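Local structure of adenylate kinase (Desulfovibrio gigas, 2XB4) at residues Lys94-Leu99 / Ala188-Asn193; Leu114-Ala119 / Ile176-Val181; Thr71-Gly76 / Gln100-Lys105. The protein probably catalyses the reversible transfer of the terminal phosphate of ATP to AMP, giving two molecules of ADP, and binds a zinc ion. All coordinates share one frame; numbering follows the deposited sequence.

Interaction 1 of 3, residues Lys94-Leu99 / Ala188-Asn193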
# COMPACT_ATOMS: atom_id res chain seq x y z
N LYS A 94 17.73 -34.24 9.50
CA LYS A 94 16.51 -35.16 9.51
C LYS A 94 16.04 -35.38 8.08
O LYS A 94 15.65 -36.54 7.69
CB LYS A 94 15.38 -34.61 10.40
CG LYS A 94 15.83 -34.75 11.86
CD LYS A 94 14.79 -34.03 12.81
CE LYS A 94 14.87 -34.68 14.22
NZ LYS A 94 14.36 -33.65 15.15
N LEU A 95 16.09 -34.31 7.27
CA LEU A 95 15.69 -34.44 5.86
C LEU A 95 16.63 -35.40 5.08
O LEU A 95 16.19 -36.28 4.34
CB LEU A 95 15.65 -33.08 5.14
CG LEU A 95 15.36 -33.04 3.60
CD1 LEU A 95 13.88 -33.46 3.38
CD2 LEU A 95 15.49 -31.62 3.06
N PHE A 96 17.93 -35.19 5.24
CA PHE A 96 18.87 -36.09 4.60
C PHE A 96 18.61 -37.59 4.99
O PHE A 96 18.58 -38.48 4.12
CB PHE A 96 20.29 -35.69 4.94
CG PHE A 96 21.29 -36.59 4.29
CD1 PHE A 96 21.41 -36.61 2.89
CD2 PHE A 96 22.06 -37.46 5.06
CE1 PHE A 96 22.35 -37.54 2.29
CE2 PHE A 96 23.00 -38.36 4.43
CZ PHE A 96 23.12 -38.34 3.05
N GLU A 97 18.40 -37.88 6.28
CA GLU A 97 18.19 -39.28 6.71
C GLU A 97 16.87 -39.82 6.15
O GLU A 97 16.80 -40.98 5.73
CB GLU A 97 18.18 -39.31 8.23
CG GLU A 97 19.57 -38.97 8.77
CD GLU A 97 19.62 -38.62 10.27
OE1 GLU A 97 18.57 -38.47 10.95
OE2 GLU A 97 20.77 -38.44 10.76
N ALA A 98 15.87 -38.94 6.05
CA ALA A 98 14.55 -39.36 5.52
C ALA A 98 14.63 -39.65 4.01
O ALA A 98 13.97 -40.60 3.49
CB ALA A 98 13.46 -38.28 5.84
N LEU A 99 15.36 -38.83 3.28
CA LEU A 99 15.59 -39.07 1.86
C LEU A 99 16.38 -40.39 1.62
O LEU A 99 16.03 -41.19 0.78
CB LEU A 99 16.37 -37.89 1.26
CG LEU A 99 15.64 -36.52 1.06
CD1 LEU A 99 16.72 -35.55 0.67
CD2 LEU A 99 14.53 -36.60 -0.08
N ALA A 188 22.88 -25.25 4.52
CA ALA A 188 23.49 -25.31 3.16
C ALA A 188 24.90 -25.93 3.22
O ALA A 188 25.25 -26.81 2.43
CB ALA A 188 23.58 -23.89 2.56
N TYR A 189 25.72 -25.48 4.20
CA TYR A 189 27.07 -26.00 4.36
C TYR A 189 27.15 -27.48 4.79
O TYR A 189 28.10 -28.14 4.47
CB TYR A 189 27.93 -25.13 5.33
CG TYR A 189 28.05 -23.68 4.96
CD1 TYR A 189 27.81 -23.22 3.64
CD2 TYR A 189 28.49 -22.75 5.92
CE1 TYR A 189 27.90 -21.84 3.33
CE2 TYR A 189 28.65 -21.40 5.61
CZ TYR A 189 28.38 -20.94 4.34
OH TYR A 189 28.50 -19.56 4.09
N TYR A 190 26.17 -27.95 5.54
CA TYR A 190 26.06 -29.34 5.86
C TYR A 190 25.94 -30.15 4.54
O TYR A 190 26.63 -31.20 4.38
CB TYR A 190 24.87 -29.52 6.77
CG TYR A 190 24.36 -30.91 6.88
CD1 TYR A 190 25.01 -31.87 7.72
CD2 TYR A 190 23.18 -31.29 6.24
CE1 TYR A 190 24.49 -33.13 7.84
CE2 TYR A 190 22.67 -32.64 6.37
CZ TYR A 190 23.33 -33.50 7.16
OH TYR A 190 22.88 -34.77 7.34
N TYR A 191 25.19 -29.63 3.58
CA TYR A 191 25.13 -30.33 2.27
C TYR A 191 26.45 -30.15 1.50
O TYR A 191 26.95 -31.13 0.97
CB TYR A 191 23.91 -29.94 1.41
CG TYR A 191 22.61 -30.42 2.08
CD1 TYR A 191 22.21 -31.76 1.98
CD2 TYR A 191 21.76 -29.53 2.77
CE1 TYR A 191 21.05 -32.23 2.69
CE2 TYR A 191 20.62 -29.98 3.41
CZ TYR A 191 20.31 -31.31 3.41
OH TYR A 191 19.16 -31.66 4.01
N LYS A 192 26.98 -28.93 1.39
CA LYS A 192 28.24 -28.72 0.72
C LYS A 192 29.30 -29.75 1.16
O LYS A 192 30.07 -30.28 0.34
CB LYS A 192 28.74 -27.31 0.97
CG LYS A 192 29.93 -26.82 0.15
CD LYS A 192 30.27 -25.30 0.52
CE LYS A 192 31.64 -25.04 -0.16
NZ LYS A 192 32.14 -23.61 -0.19
N ASN A 193 29.40 -29.89 2.48
CA ASN A 193 30.43 -30.71 3.10
C ASN A 193 30.30 -32.20 2.87
O ASN A 193 31.24 -32.91 3.17
CB ASN A 193 30.58 -30.34 4.58
CG ASN A 193 31.28 -28.97 4.73
OD1 ASN A 193 32.10 -28.62 3.89
ND2 ASN A 193 30.95 -28.22 5.74
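Two helices packed around the parallel sheet of the P-loop kinase CORE domain meet here through the neighbouring tyrosines Tyr190 and Tyr191 of helix 184-192, which reach out to Leu95 and Phe96 of helix 89-101. The axes of the short segments stay 12.0 Å apart at an angle of 46°, too wide a gap for backbones to touch, and the two aromatic side chains span it. Tyr190 has CG anti to its own N (chi1 163°), a torsion that carries the ring out across the gap, roughly at right angles to the Phe96 side chain. Its OH meets Phe96 CD2 at 3.6 Å and lies equally close to Phe96 CB, while Phe96 CB approaches the edge of the Tyr190 ring. Tyr191 has a different first torsion, CG beside N (chi1 -67°), and its ring runs next to that of Tyr190, whose CD2 stands 3.9 Å above the plane of the Tyr191 ring, over its centre. No hydrogen bond joins the segments. The Tyr191 hydroxyl is instead weakly bonded to Ala92 O, one turn before Phe96 on the same helix, while its ring packs on Leu4 and Phe6 of strand 2-6. Leu95 also touches Pro86, a residue predicted to bind AMP, which would place the contact behind the probable AMP site. Phe96 CB lies 4.2 Å from Tyr191 CE1, and the Tyr191 hydroxyl sits beside Leu95, with OH 3.8 Å from CD2.

Interaction 2 of 3, residues Leu114-Ala119 / Ile176-Val181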
# COMPACT_ATOMS: atom_id res chain seq x y z
N LEU A 114 25.29 -13.95 -1.42
CA LEU A 114 25.23 -12.50 -1.46
C LEU A 114 25.60 -12.02 -0.02
O LEU A 114 25.10 -12.59 0.94
CB LEU A 114 23.74 -12.13 -1.81
CG LEU A 114 23.38 -10.79 -2.38
CD1 LEU A 114 23.99 -10.83 -3.79
CD2 LEU A 114 21.95 -10.67 -2.52
N PRO A 115 26.45 -10.98 0.13
CA PRO A 115 26.58 -10.49 1.49
C PRO A 115 25.26 -9.95 2.05
O PRO A 115 24.45 -9.36 1.33
CB PRO A 115 27.67 -9.38 1.41
CG PRO A 115 28.35 -9.56 0.07
CD PRO A 115 27.35 -10.27 -0.81
N ARG A 116 25.03 -10.23 3.34
CA ARG A 116 23.81 -9.78 3.99
C ARG A 116 23.54 -8.28 3.78
O ARG A 116 22.42 -7.94 3.49
CB ARG A 116 23.81 -10.14 5.46
CG ARG A 116 22.75 -9.46 6.29
CD ARG A 116 22.92 -9.79 7.80
NE ARG A 116 21.74 -9.23 8.48
CZ ARG A 116 21.29 -9.72 9.62
NH1 ARG A 116 21.95 -10.74 10.18
NH2 ARG A 116 20.23 -9.17 10.19
N GLU A 117 24.54 -7.38 3.86
CA GLU A 117 24.27 -5.90 3.72
C GLU A 117 23.75 -5.63 2.26
O GLU A 117 22.87 -4.77 2.03
CB GLU A 117 25.51 -4.96 4.03
CG GLU A 117 25.86 -4.96 5.55
CD GLU A 117 26.75 -3.74 6.09
OE1 GLU A 117 28.03 -3.80 6.04
OE2 GLU A 117 26.15 -2.73 6.61
N VAL A 118 24.30 -6.35 1.33
CA VAL A 118 23.90 -6.27 -0.10
C VAL A 118 22.45 -6.74 -0.29
O VAL A 118 21.63 -6.06 -0.90
CB VAL A 118 24.86 -6.95 -1.05
CG1 VAL A 118 24.29 -6.91 -2.48
CG2 VAL A 118 26.30 -6.25 -0.99
N ALA A 119 22.14 -7.93 0.25
CA ALA A 119 20.78 -8.48 0.24
C ALA A 119 19.76 -7.44 0.83
O ALA A 119 18.68 -7.20 0.25
CB ALA A 119 20.79 -9.82 0.97
N ILE A 176 18.09 -15.50 10.67
CA ILE A 176 18.00 -16.93 10.58
C ILE A 176 18.83 -17.39 9.37
O ILE A 176 19.59 -18.35 9.48
CB ILE A 176 16.54 -17.38 10.39
CG1 ILE A 176 15.75 -17.08 11.69
CG2 ILE A 176 16.45 -18.91 10.02
CD1 ILE A 176 14.15 -16.93 11.38
N TYR A 177 18.68 -16.71 8.22
CA TYR A 177 19.36 -17.22 6.99
C TYR A 177 20.89 -17.23 7.23
O TYR A 177 21.61 -18.25 6.99
CB TYR A 177 19.03 -16.36 5.75
CG TYR A 177 19.68 -17.03 4.52
CD1 TYR A 177 19.05 -18.12 3.90
CD2 TYR A 177 21.00 -16.70 4.11
CE1 TYR A 177 19.65 -18.82 2.86
CE2 TYR A 177 21.64 -17.37 3.06
CZ TYR A 177 20.94 -18.43 2.44
OH TYR A 177 21.54 -19.13 1.40
N TYR A 178 21.40 -16.14 7.82
CA TYR A 178 22.88 -16.01 7.84
C TYR A 178 23.55 -16.62 9.08
O TYR A 178 24.77 -16.53 9.24
CB TYR A 178 23.27 -14.54 7.71
CG TYR A 178 23.12 -14.02 6.27
CD1 TYR A 178 24.20 -14.09 5.35
CD2 TYR A 178 21.91 -13.45 5.85
CE1 TYR A 178 24.06 -13.63 4.00
CE2 TYR A 178 21.73 -12.93 4.53
CZ TYR A 178 22.81 -13.04 3.59
OH TYR A 178 22.72 -12.50 2.33
N ASN A 179 22.75 -17.29 9.90
CA ASN A 179 23.22 -17.96 11.13
C ASN A 179 24.05 -19.19 10.70
O ASN A 179 23.50 -20.22 10.18
CB ASN A 179 21.95 -18.27 11.98
CG ASN A 179 22.20 -19.20 13.13
OD1 ASN A 179 23.34 -19.60 13.42
ND2 ASN A 179 21.09 -19.63 13.76
N THR A 180 25.36 -19.10 10.85
CA THR A 180 26.24 -20.21 10.41
C THR A 180 26.46 -21.17 11.59
O THR A 180 27.21 -22.13 11.43
CB THR A 180 27.66 -19.69 9.93
OG1 THR A 180 28.35 -19.05 11.05
CG2 THR A 180 27.61 -18.74 8.74
N VAL A 181 25.83 -20.95 12.76
CA VAL A 181 25.94 -21.95 13.86
C VAL A 181 24.94 -23.06 13.47
O VAL A 181 25.28 -24.21 13.40
CB VAL A 181 25.67 -21.36 15.24
CG1 VAL A 181 25.79 -22.48 16.41
CG2 VAL A 181 26.65 -20.19 15.52
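Tyr178 meets Leu114 through a hydrogen bond: its OH donates to Leu114 O at 2.8 Å. The oxygen lies near the plane of the Tyr178 ring, at its edge, but the donor stands 42° out of the Leu114 carbonyl plane and is not aligned with a lone pair. Around the same hydroxyl, Arg116 CA comes to 3.4 Å of OH and Ala119 CB to 3.6 Å of OH, closing in on the phenol end from the first turn of helix 116-124, for which Pro115 takes the N-cap position.

CH-pi packing supplies the second kind of contact. Arg116 CB stands 3.5 Å from the ring centroid of Tyr178, only 10° off the normal, while Tyr177 CD2 covers the opposite face at 3.7 Å from the ring plane. The ring is therefore sandwiched, and His174 adds an edge-to-face contact. Helices 116-124 and 167-177 are the CORE elements that lead into and out of the LID, which carries the zinc site of Cys129, His135, Cys151 and Cys154; the contact thus joins the two connections to the LID, which moves during catalysis in this family. Leu114 also lies beside Ser11 of the P-loop, and Tyr178 touches Pro8.

Polar contacts extend outward. With its chain extended from CG to NE, Arg116 sends its guanidinium, turned 24° from the plane of the Tyr178 ring, past that ring to a salt bridge with Asp175 and a hydrogen bond with Asn171. On the subunit boundary, Asn179 ND2 bonds to Asp54 O of the second subunit.

Interaction 3 of 3, residues Thr71-Gly76 / Gln100-Lys105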
# COMPACT_ATOMS: atom_id res chain seq x y z
N THR A 71 5.10 -35.24 -0.18
CA THR A 71 4.93 -34.32 -1.32
C THR A 71 5.93 -34.57 -2.43
O THR A 71 5.60 -34.57 -3.62
CB THR A 71 5.01 -32.82 -0.79
OG1 THR A 71 3.87 -32.68 0.09
CG2 THR A 71 4.81 -31.79 -1.94
N LEU A 72 7.18 -34.81 -2.04
CA LEU A 72 8.24 -35.14 -3.02
C LEU A 72 7.92 -36.40 -3.81
O LEU A 72 8.15 -36.47 -5.03
CB LEU A 72 9.56 -35.26 -2.31
CG LEU A 72 10.17 -34.01 -1.68
CD1 LEU A 72 11.50 -34.43 -0.94
CD2 LEU A 72 10.38 -32.79 -2.68
N GLU A 73 7.35 -37.41 -3.13
CA GLU A 73 6.93 -38.68 -3.75
C GLU A 73 5.77 -38.51 -4.70
O GLU A 73 5.67 -39.21 -5.72
CB GLU A 73 6.51 -39.68 -2.71
CG GLU A 73 7.67 -40.31 -2.05
CD GLU A 73 7.27 -41.31 -0.97
OE1 GLU A 73 6.20 -41.12 -0.30
OE2 GLU A 73 8.04 -42.29 -0.81
N SER A 74 4.88 -37.63 -4.32
CA SER A 74 3.60 -37.43 -4.98
C SER A 74 3.72 -36.41 -6.17
O SER A 74 3.37 -36.73 -7.30
CB SER A 74 2.63 -36.94 -3.90
OG SER A 74 1.53 -36.29 -4.45
N LYS A 75 4.20 -35.20 -5.90
CA LYS A 75 4.32 -34.14 -6.91
C LYS A 75 5.67 -34.20 -7.64
O LYS A 75 5.80 -33.70 -8.76
CB LYS A 75 4.14 -32.74 -6.31
CG LYS A 75 2.80 -32.43 -5.68
CD LYS A 75 1.67 -32.43 -6.72
CE LYS A 75 0.26 -32.24 -6.08
NZ LYS A 75 0.22 -32.73 -4.64
N GLY A 76 6.68 -34.79 -7.02
CA GLY A 76 8.04 -34.75 -7.57
C GLY A 76 8.54 -36.01 -8.21
O GLY A 76 9.77 -36.17 -8.39
N GLN A 100 17.43 -40.63 2.41
CA GLN A 100 18.15 -41.91 2.30
C GLN A 100 17.23 -43.13 2.58
O GLN A 100 17.29 -44.15 1.86
CB GLN A 100 19.29 -41.93 3.28
CG GLN A 100 20.44 -41.01 2.93
CD GLN A 100 21.76 -41.72 3.19
OE1 GLN A 100 22.10 -41.99 4.35
NE2 GLN A 100 22.50 -42.06 2.11
N GLU A 101 16.39 -43.04 3.61
CA GLU A 101 15.49 -44.15 3.98
C GLU A 101 14.52 -44.46 2.81
O GLU A 101 14.04 -45.58 2.67
CB GLU A 101 14.70 -43.88 5.33
N LYS A 102 14.23 -43.49 1.96
CA LYS A 102 13.28 -43.71 0.84
C LYS A 102 13.99 -43.86 -0.48
O LYS A 102 13.34 -43.93 -1.56
CB LYS A 102 12.30 -42.52 0.71
CG LYS A 102 11.38 -42.32 1.83
CD LYS A 102 10.43 -43.44 2.09
CE LYS A 102 9.29 -42.85 2.95
NZ LYS A 102 8.16 -43.84 2.85
N GLY A 103 15.33 -43.84 -0.45
CA GLY A 103 16.13 -44.07 -1.66
C GLY A 103 16.01 -42.94 -2.64
O GLY A 103 16.16 -43.13 -3.82
N MET A 104 15.75 -41.75 -2.15
CA MET A 104 15.58 -40.60 -3.02
C MET A 104 16.91 -39.81 -3.03
O MET A 104 17.38 -39.35 -1.98
CB MET A 104 14.41 -39.79 -2.42
CG MET A 104 13.65 -38.91 -3.38
SD MET A 104 12.27 -38.18 -2.42
CE MET A 104 11.19 -39.60 -2.14
N LYS A 105 17.50 -39.65 -4.20
CA LYS A 105 18.85 -39.09 -4.34
C LYS A 105 18.83 -37.62 -4.65
O LYS A 105 18.06 -37.15 -5.48
CB LYS A 105 19.68 -39.81 -5.43
CG LYS A 105 20.18 -41.20 -5.00
CD LYS A 105 21.09 -41.14 -3.71
CE LYS A 105 22.34 -42.00 -3.74
NZ LYS A 105 21.97 -43.41 -3.32
O HOH W 1 6.65 -41.02 2.24
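Lys102 faces Glu73 from near the C-terminal end of helix 89-101, and the pairing is loose: Lys102 NZ stands 4.0 Å from Glu73 OE2, a long salt bridge. The aliphatic part comes equally near, with Lys102 CD 3.9 Å from Glu73 OE2. A water reinforces the link, donating to Glu73 OE1 at 2.6 Å and accepting a weak bond from Lys102 NZ, so the two carboxylate oxygens serve different partners. Both side chains are exposed. Gly103 follows with positive phi (69°) in a Schellman motif, its N bonded to Gln100 O, and the chain leaves helical geometry there. Met104 then points its side chain toward helix 61-75. It is extended through chi2 and bends at chi3 (-70°), which brings the methyl CE to 3.6 Å from Glu73 CG and leaves SD 4.0 Å from Leu72 CB. Leu99 of the preceding helix and Trp80 of strand 80-83 also touch both Met104 and Leu72. This Schellman-capped turn lies on the beta-alpha-beta crossover that leads from strand 80-83 through helix 89-101 to strand 108-113, an element of the P-loop NTPase fold.

How the interactions relate
Interactions 1 and 3 share helix 89-101: its middle faces helix 184-192 in interaction 1, and the residues at and just after its C-terminal end meet helix 61-75 in interaction 3. They join at Leu99, whose CD2 packs on Leu72 CD1 at 3.8 Å and whose O probably accepts a hydrogen bond from Met104 N. Interaction 1 is aromatic and apolar, with Leu95 and Tyr191 buried; interaction 3 grades from buried Leu72 to an exposed, water-bridged ion pair. Interaction 2, about 29 Å from interaction 3 between centres, lies across the chain's centre, where the LID joins, and alone has a direct hydrogen bond between its segments. It touches interaction 1 through Thr180 and Tyr189.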